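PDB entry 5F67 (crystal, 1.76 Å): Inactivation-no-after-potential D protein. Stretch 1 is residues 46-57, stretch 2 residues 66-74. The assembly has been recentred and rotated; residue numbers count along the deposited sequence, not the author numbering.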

# COMPACT_ATOMS: atom_id res chain seq x y z
N GLU A 46 -18.23 1.37 -0.63
CA GLU A 46 -18.35 2.37 0.43
C GLU A 46 -17.56 3.65 0.17
O GLU A 46 -17.81 4.67 0.80
CB GLU A 46 -17.92 1.78 1.77
N VAL A 47 -16.62 3.61 -0.76
CA VAL A 47 -15.66 4.69 -0.86
C VAL A 47 -15.40 5.11 -2.32
O VAL A 47 -14.83 6.19 -2.58
CB VAL A 47 -14.40 4.17 -0.15
CG1 VAL A 47 -13.19 4.23 -1.00
CG2 VAL A 47 -14.29 4.59 1.31
N GLY A 48 -15.81 4.27 -3.26
CA GLY A 48 -15.62 4.58 -4.67
C GLY A 48 -14.32 4.00 -5.23
O GLY A 48 -13.80 3.02 -4.70
N SER A 49 -13.82 4.61 -6.31
CA SER A 49 -12.62 4.13 -6.99
C SER A 49 -11.35 4.66 -6.32
O SER A 49 -11.36 5.70 -5.66
CB SER A 49 -12.63 4.54 -8.46
OG SER A 49 -13.64 3.83 -9.16
N GLY A 50 -10.26 3.92 -6.51
CA GLY A 50 -8.97 4.33 -6.00
C GLY A 50 -7.99 3.18 -6.03
O GLY A 50 -8.20 2.20 -6.74
N ILE A 51 -6.91 3.31 -5.24
CA ILE A 51 -5.84 2.32 -5.23
C ILE A 51 -6.01 1.43 -4.00
O ILE A 51 -6.16 1.92 -2.88
CB ILE A 51 -4.47 3.01 -5.15
CG1 ILE A 51 -4.32 4.00 -6.32
CG2 ILE A 51 -3.34 1.97 -5.15
CD1 ILE A 51 -4.19 3.33 -7.70
N PHE A 52 -5.98 0.11 -4.21
CA PHE A 52 -6.17 -0.84 -3.12
C PHE A 52 -5.05 -1.85 -3.08
O PHE A 52 -4.52 -2.26 -4.11
CB PHE A 52 -7.51 -1.58 -3.28
CG PHE A 52 -8.71 -0.68 -3.18
CD1 PHE A 52 -9.17 -0.01 -4.31
CD2 PHE A 52 -9.36 -0.49 -1.97
CE1 PHE A 52 -10.27 0.84 -4.23
CE2 PHE A 52 -10.47 0.35 -1.88
CZ PHE A 52 -10.93 1.01 -3.02
N ILE A 53 -4.65 -2.26 -1.87
CA ILE A 53 -3.69 -3.35 -1.74
C ILE A 53 -4.34 -4.62 -2.29
O ILE A 53 -5.45 -4.97 -1.88
CB ILE A 53 -3.30 -3.58 -0.27
CG1 ILE A 53 -2.78 -2.29 0.37
CG2 ILE A 53 -2.27 -4.72 -0.16
CD1 ILE A 53 -1.51 -1.74 -0.31
N SER A 54 -3.65 -5.32 -3.19
CA SER A 54 -4.22 -6.49 -3.86
C SER A 54 -3.49 -7.78 -3.50
O SER A 54 -4.01 -8.87 -3.70
CB SER A 54 -4.20 -6.29 -5.38
OG SER A 54 -2.87 -6.14 -5.84
N ASP A 55 -2.28 -7.66 -2.98
CA ASP A 55 -1.57 -8.84 -2.52
C ASP A 55 -0.52 -8.42 -1.51
O ASP A 55 -0.16 -7.25 -1.41
CB ASP A 55 -0.94 -9.61 -3.70
CG ASP A 55 -0.81 -11.10 -3.42
OD1 ASP A 55 -0.88 -11.51 -2.24
OD2 ASP A 55 -0.64 -11.88 -4.38
N LEU A 56 -0.06 -9.40 -0.74
CA LEU A 56 0.83 -9.12 0.37
C LEU A 56 1.80 -10.28 0.44
O LEU A 56 1.38 -11.44 0.36
CB LEU A 56 0.01 -9.02 1.66
CG LEU A 56 0.72 -8.69 2.96
CD1 LEU A 56 1.21 -7.25 2.93
CD2 LEU A 56 -0.26 -8.91 4.11
N ARG A 57 3.09 -9.99 0.54
CA ARG A 57 4.11 -11.03 0.51
C ARG A 57 4.38 -11.58 1.90
O ARG A 57 4.65 -10.83 2.84
CB ARG A 57 5.41 -10.48 -0.08
CG ARG A 57 6.57 -11.48 -0.08
CD ARG A 57 7.73 -10.94 -0.89
NE ARG A 57 8.96 -11.70 -0.66
CZ ARG A 57 9.95 -11.79 -1.55
NH1 ARG A 57 9.85 -11.16 -2.72
NH2 ARG A 57 11.04 -12.48 -1.25
N GLY A 66 1.18 -4.79 9.47
CA GLY A 66 -0.27 -4.85 9.53
C GLY A 66 -1.00 -4.33 8.31
O GLY A 66 -2.19 -4.03 8.38
N VAL A 67 -0.30 -4.22 7.18
CA VAL A 67 -0.98 -3.91 5.91
C VAL A 67 -1.85 -5.12 5.58
O VAL A 67 -1.40 -6.26 5.75
CB VAL A 67 0.04 -3.69 4.78
CG1 VAL A 67 -0.67 -3.40 3.44
CG2 VAL A 67 1.00 -2.56 5.16
N LYS A 68 -3.10 -4.89 5.15
CA LYS A 68 -3.99 -5.99 4.79
C LYS A 68 -4.40 -5.90 3.34
O LYS A 68 -4.58 -4.80 2.80
CB LYS A 68 -5.26 -5.97 5.65
CG LYS A 68 -5.01 -5.99 7.14
CD LYS A 68 -4.12 -7.15 7.55
CE LYS A 68 -3.88 -7.15 9.06
NZ LYS A 68 -2.71 -7.97 9.45
N VAL A 69 -4.56 -7.06 2.70
CA VAL A 69 -5.13 -7.12 1.36
C VAL A 69 -6.52 -6.49 1.42
O VAL A 69 -7.31 -6.79 2.33
CB VAL A 69 -5.21 -8.57 0.83
CG1 VAL A 69 -5.95 -8.62 -0.51
CG2 VAL A 69 -3.81 -9.16 0.69
N GLY A 70 -6.82 -5.62 0.46
CA GLY A 70 -8.10 -4.94 0.42
C GLY A 70 -8.05 -3.53 0.99
O GLY A 70 -8.98 -2.74 0.79
N ASP A 71 -6.98 -3.19 1.72
CA ASP A 71 -6.86 -1.85 2.30
C ASP A 71 -6.80 -0.81 1.19
O ASP A 71 -6.17 -1.05 0.16
CB ASP A 71 -5.58 -1.71 3.12
CG ASP A 71 -5.68 -2.34 4.49
OD1 ASP A 71 -6.78 -2.81 4.87
OD2 ASP A 71 -4.64 -2.36 5.20
N MET A 72 -7.43 0.35 1.39
CA MET A 72 -7.30 1.43 0.42
C MET A 72 -6.05 2.23 0.75
O MET A 72 -5.82 2.57 1.90
CB MET A 72 -8.52 2.35 0.46
CG MET A 72 -8.60 3.37 -0.67
SD MET A 72 -10.05 4.44 -0.45
CE MET A 72 -10.00 5.34 -2.02
N LEU A 73 -5.24 2.52 -0.27
CA LEU A 73 -4.00 3.28 -0.09
C LEU A 73 -4.27 4.76 -0.35
O LEU A 73 -4.62 5.15 -1.48
CB LEU A 73 -2.92 2.76 -1.06
CG LEU A 73 -1.61 3.53 -1.04
CD1 LEU A 73 -0.91 3.40 0.31
CD2 LEU A 73 -0.69 3.06 -2.17
N LEU A 74 -4.14 5.57 0.70
CA LEU A 74 -4.56 6.97 0.64
C LEU A 74 -3.39 7.96 0.50
O LEU A 74 -3.57 9.06 -0.02
CB LEU A 74 -5.40 7.31 1.86
CG LEU A 74 -6.64 6.41 2.02
CD1 LEU A 74 -7.31 6.64 3.37
CD2 LEU A 74 -7.62 6.68 0.91
O HOH W 1 -6.57 5.64 -3.46

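The contact is a short antiparallel-like pairing that quickly becomes a matter of packing. The strand 50-56 meets the strand 72-74 at 128°, well short of a true antiparallel alignment, and a single bridge, F52 with M72, marks where the backbones pair. Around it, L73 N donates to I51 O and I53 N donates to D71 O, each at 2.8 Å and close to straight. Beyond the I51-L73 bond, a water takes the place of a direct bond: it accepts from I51 N at 3.0 Å and donates to L73 O at 2.8 Å, filling the gap as the two stretches splay.

At the other end a type II turn from K68 to D71 fits the second stretch to the first. The turn is closed by D71 N to K68 O at 3.1 Å and braced by K68 N to D71 OD2 at 3.0 Å. It presents G70 N to I53 O, 2.8 Å away. The positive phi of G70 calls for glycine by itself, since a CB would jam against the carbonyl of V69.

M72 is the long bump. With all three chi angles at t, it lies extended beside F52: M72 CB comes within 3.6 Å of F52 CE2, and M72 CG sits over one face of the ring, 4.2 Å from its centroid. Its end reaches V47, where M72 SD and V47 CG1 are a tight 3.2 Å apart. The hollow for its tip exists because G50 has no side chain. M72 CE lies 4.2 Å from G50 CA, and an ideal CB on G50 would stand only 2.7 Å from M72 CE, a clash. The edge of the same ring meets the turn, with F52 CD2 3.6 Å from G70 O.

I53 is the bump in the other direction. It points toward the second stretch and has the largest area covered in this contact, with I53 CB 3.5 Å from K68 O, and I53 CG1 3.9 Å from V67 CG1 and 4.0 Å from D71 CB. L56 points the same way: L56 CD2 lies 3.3 Å from V67 O, and L56 CB meets V69 CG2 at 3.9 Å. V69 CG2 also lies 3.9 Å from D55 CA, while V69 CG1 is 3.7 Å from S54 O, so V69 packs against backbone as well as side chain. The rule to read is economical: backbone bonds set the register, a glycine opens room for a methionine tip, and branched aliphatics fill in beside the turn.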